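Local coordinates for lumazine-binding protein (Silicibacter pomeroyi DSS-3, PDB 3FKA) that is of unknown function but has an NTF2-like fold and may bind lumazine or a related ligand, at the interface of chains A and B. Coordinates in Å, arbitrary orientation; residue numbers count along the deposited sequence, not the author numbering. Chains: chain A/B, uncharacterized NTF-2 like protein.

The interface of chains A and B. Residues chain A 4, 8, 77-80; chain B 73-76, 89.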
loop_
_atom_site.group_PDB
_atom_site.type_symbol
_atom_site.label_atom_id
_atom_site.label_comp_id
_atom_site.label_asym_id
_atom_site.label_seq_id
_atom_site.Cartn_x
_atom_site.Cartn_y
_atom_site.Cartn_z
ATOM N N THR A 4 8.443 -11.121 11.943
ATOM C CA THR A 4 7.652 -10.349 10.965
ATOM C C THR A 4 6.207 -10.123 11.470
ATOM O O THR A 4 5.669 -9.013 11.353
ATOM C CB THR A 4 7.643 -11.020 9.542
ATOM O OG1 THR A 4 6.916 -10.196 8.614
ATOM C CG2 THR A 4 7.020 -12.410 9.571
ATOM N N ILE A 8 4.218 -6.457 12.823
ATOM C CA ILE A 8 2.874 -6.016 12.378
ATOM C C ILE A 8 2.015 -5.746 13.631
ATOM O O ILE A 8 1.367 -4.714 13.719
ATOM C CB ILE A 8 2.157 -7.008 11.427
ATOM C CG1 ILE A 8 2.976 -7.283 10.155
ATOM C CG2 ILE A 8 0.756 -6.490 11.058
ATOM C CD1 ILE A 8 3.306 -6.060 9.359
ATOM N N VAL A 77 -0.779 -1.090 6.386
ATOM C CA VAL A 77 0.464 -1.190 7.134
ATOM C C VAL A 77 1.456 -1.823 6.168
ATOM O O VAL A 77 1.147 -2.874 5.579
ATOM C CB VAL A 77 0.405 -2.151 8.338
ATOM C CG1 VAL A 77 1.758 -2.157 9.082
ATOM C CG2 VAL A 77 -0.735 -1.804 9.270
ATOM N N SER A 78 2.610 -1.170 5.970
ATOM C CA SER A 78 3.688 -1.642 5.083
ATOM C C SER A 78 4.991 -1.599 5.848
ATOM O O SER A 78 5.216 -0.636 6.586
ATOM C CB SER A 78 3.815 -0.783 3.842
ATOM O OG SER A 78 2.630 -0.798 3.075
ATOM N N VAL A 79 5.849 -2.598 5.653
ATOM C CA VAL A 79 7.122 -2.704 6.344
ATOM C C VAL A 79 8.238 -3.155 5.407
ATOM O O VAL A 79 8.012 -4.034 4.582
ATOM C CB VAL A 79 7.040 -3.755 7.464
ATOM C CG1 VAL A 79 8.355 -3.854 8.186
ATOM C CG2 VAL A 79 5.909 -3.406 8.443
ATOM N N GLN A 80 9.388 -2.470 5.473
ATOM C CA GLN A 80 10.588 -2.835 4.732
ATOM C C GLN A 80 11.688 -2.745 5.781
ATOM O O GLN A 80 12.047 -1.660 6.210
ATOM C CB GLN A 80 10.850 -1.931 3.536
ATOM C CG GLN A 80 9.894 -2.134 2.364
ATOM C CD GLN A 80 10.088 -3.471 1.664
ATOM O OE1 GLN A 80 11.203 -3.888 1.401
ATOM N NE2 GLN A 80 9.001 -4.144 1.355
ATOM N N ALA B 73 8.124 -12.812 4.898
ATOM C CA ALA B 73 7.838 -11.527 5.513
ATOM C C ALA B 73 6.553 -10.954 4.977
ATOM O O ALA B 73 6.227 -11.201 3.837
ATOM C CB ALA B 73 8.978 -10.555 5.225
ATOM N N ILE B 74 5.807 -10.231 5.813
ATOM C CA ILE B 74 4.596 -9.544 5.415
ATOM C C ILE B 74 5.071 -8.138 5.098
ATOM O O ILE B 74 5.449 -7.381 6.004
ATOM C CB ILE B 74 3.513 -9.482 6.506
ATOM C CG1 ILE B 74 2.953 -10.857 6.781
ATOM C CG2 ILE B 74 2.355 -8.569 6.096
ATOM C CD1 ILE B 74 1.885 -10.859 7.880
ATOM N N SER B 75 5.075 -7.800 3.814
ATOM C CA SER B 75 5.527 -6.488 3.362
ATOM C C SER B 75 4.435 -5.454 3.415
ATOM O O SER B 75 4.752 -4.273 3.548
ATOM C CB SER B 75 6.080 -6.548 1.952
ATOM O OG SER B 75 7.295 -7.255 1.981
ATOM N N SER B 76 3.180 -5.875 3.244
ATOM C CA SER B 76 2.061 -4.953 3.291
ATOM C C SER B 76 0.732 -5.669 3.543
ATOM O O SER B 76 0.549 -6.813 3.110
ATOM C CB SER B 76 1.996 -4.140 1.996
ATOM O OG SER B 76 0.995 -3.148 2.053
ATOM N N GLU B 89 6.490 -11.703 1.038
ATOM C CA GLU B 89 7.773 -12.083 0.452
ATOM C C GLU B 89 7.963 -13.492 0.977
ATOM O O GLU B 89 7.774 -13.723 2.172
ATOM C CB GLU B 89 8.911 -11.123 0.823
ATOM C CG GLU B 89 8.622 -9.711 0.293
ATOM C CD GLU B 89 9.692 -8.661 0.582
ATOM O OE1 GLU B 89 10.868 -9.015 0.796
ATOM O OE2 GLU B 89 9.334 -7.442 0.535
HETATM O O HOH W 1 6.524 -2.738 1.980
HETATM O O HOH W 2 8.980 -6.620 4.283
HETATM O O HOH W 3 6.596 -7.407 8.782
#
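Edge-to-edge pairing of beta strands joins two NTF2-like subunits where strand 72-80 of chain A meets the same strand of chain B antiparallel across a two-fold axis; whether the pair is the biological dimer the structure alone does not show. The backbone NH of A:Val79 gives a hydrogen bond to the carbonyl O of B:Ser75 at 2.9 Å, approaching 40° above the carbonyl plane rather than along a lone pair. Beside it two serine hydroxyls share a hydrogen bond tip to tip, A:Ser78 OG 3.0 Å from B:Ser76 OG, with the donor undecided. Different rotamers bring them together: the first OG lies anti to its own carbonyl carbon (chi1 -61°), the second anti to its backbone N (chi1 -175°). Helix 4-24 of chain A adds its first turn. A:Thr4 holds OG1 anti to the backbone N, so that this hydroxyl accepts a nearly straight bond from the backbone N of B:Ile74 (3.0 Å). Water 3 links the same OG1, at 2.8 Å, to the carbonyl O of B:Ile74. Farther along, the bent side chain of A:Gln80 crosses the extended B:Glu89 at about a right angle, and its amide NE2 makes a weak bond of 3.4 Å to carboxylate OE2. B:Ser75 OG donates to that OE2 from above the carboxylate plane, which probably helps to position it. Water 1 joins A:Gln80 NE2 to the B:Ser75 carbonyl O, while water 2 spans B:Ser75 OG and A:Val79 O.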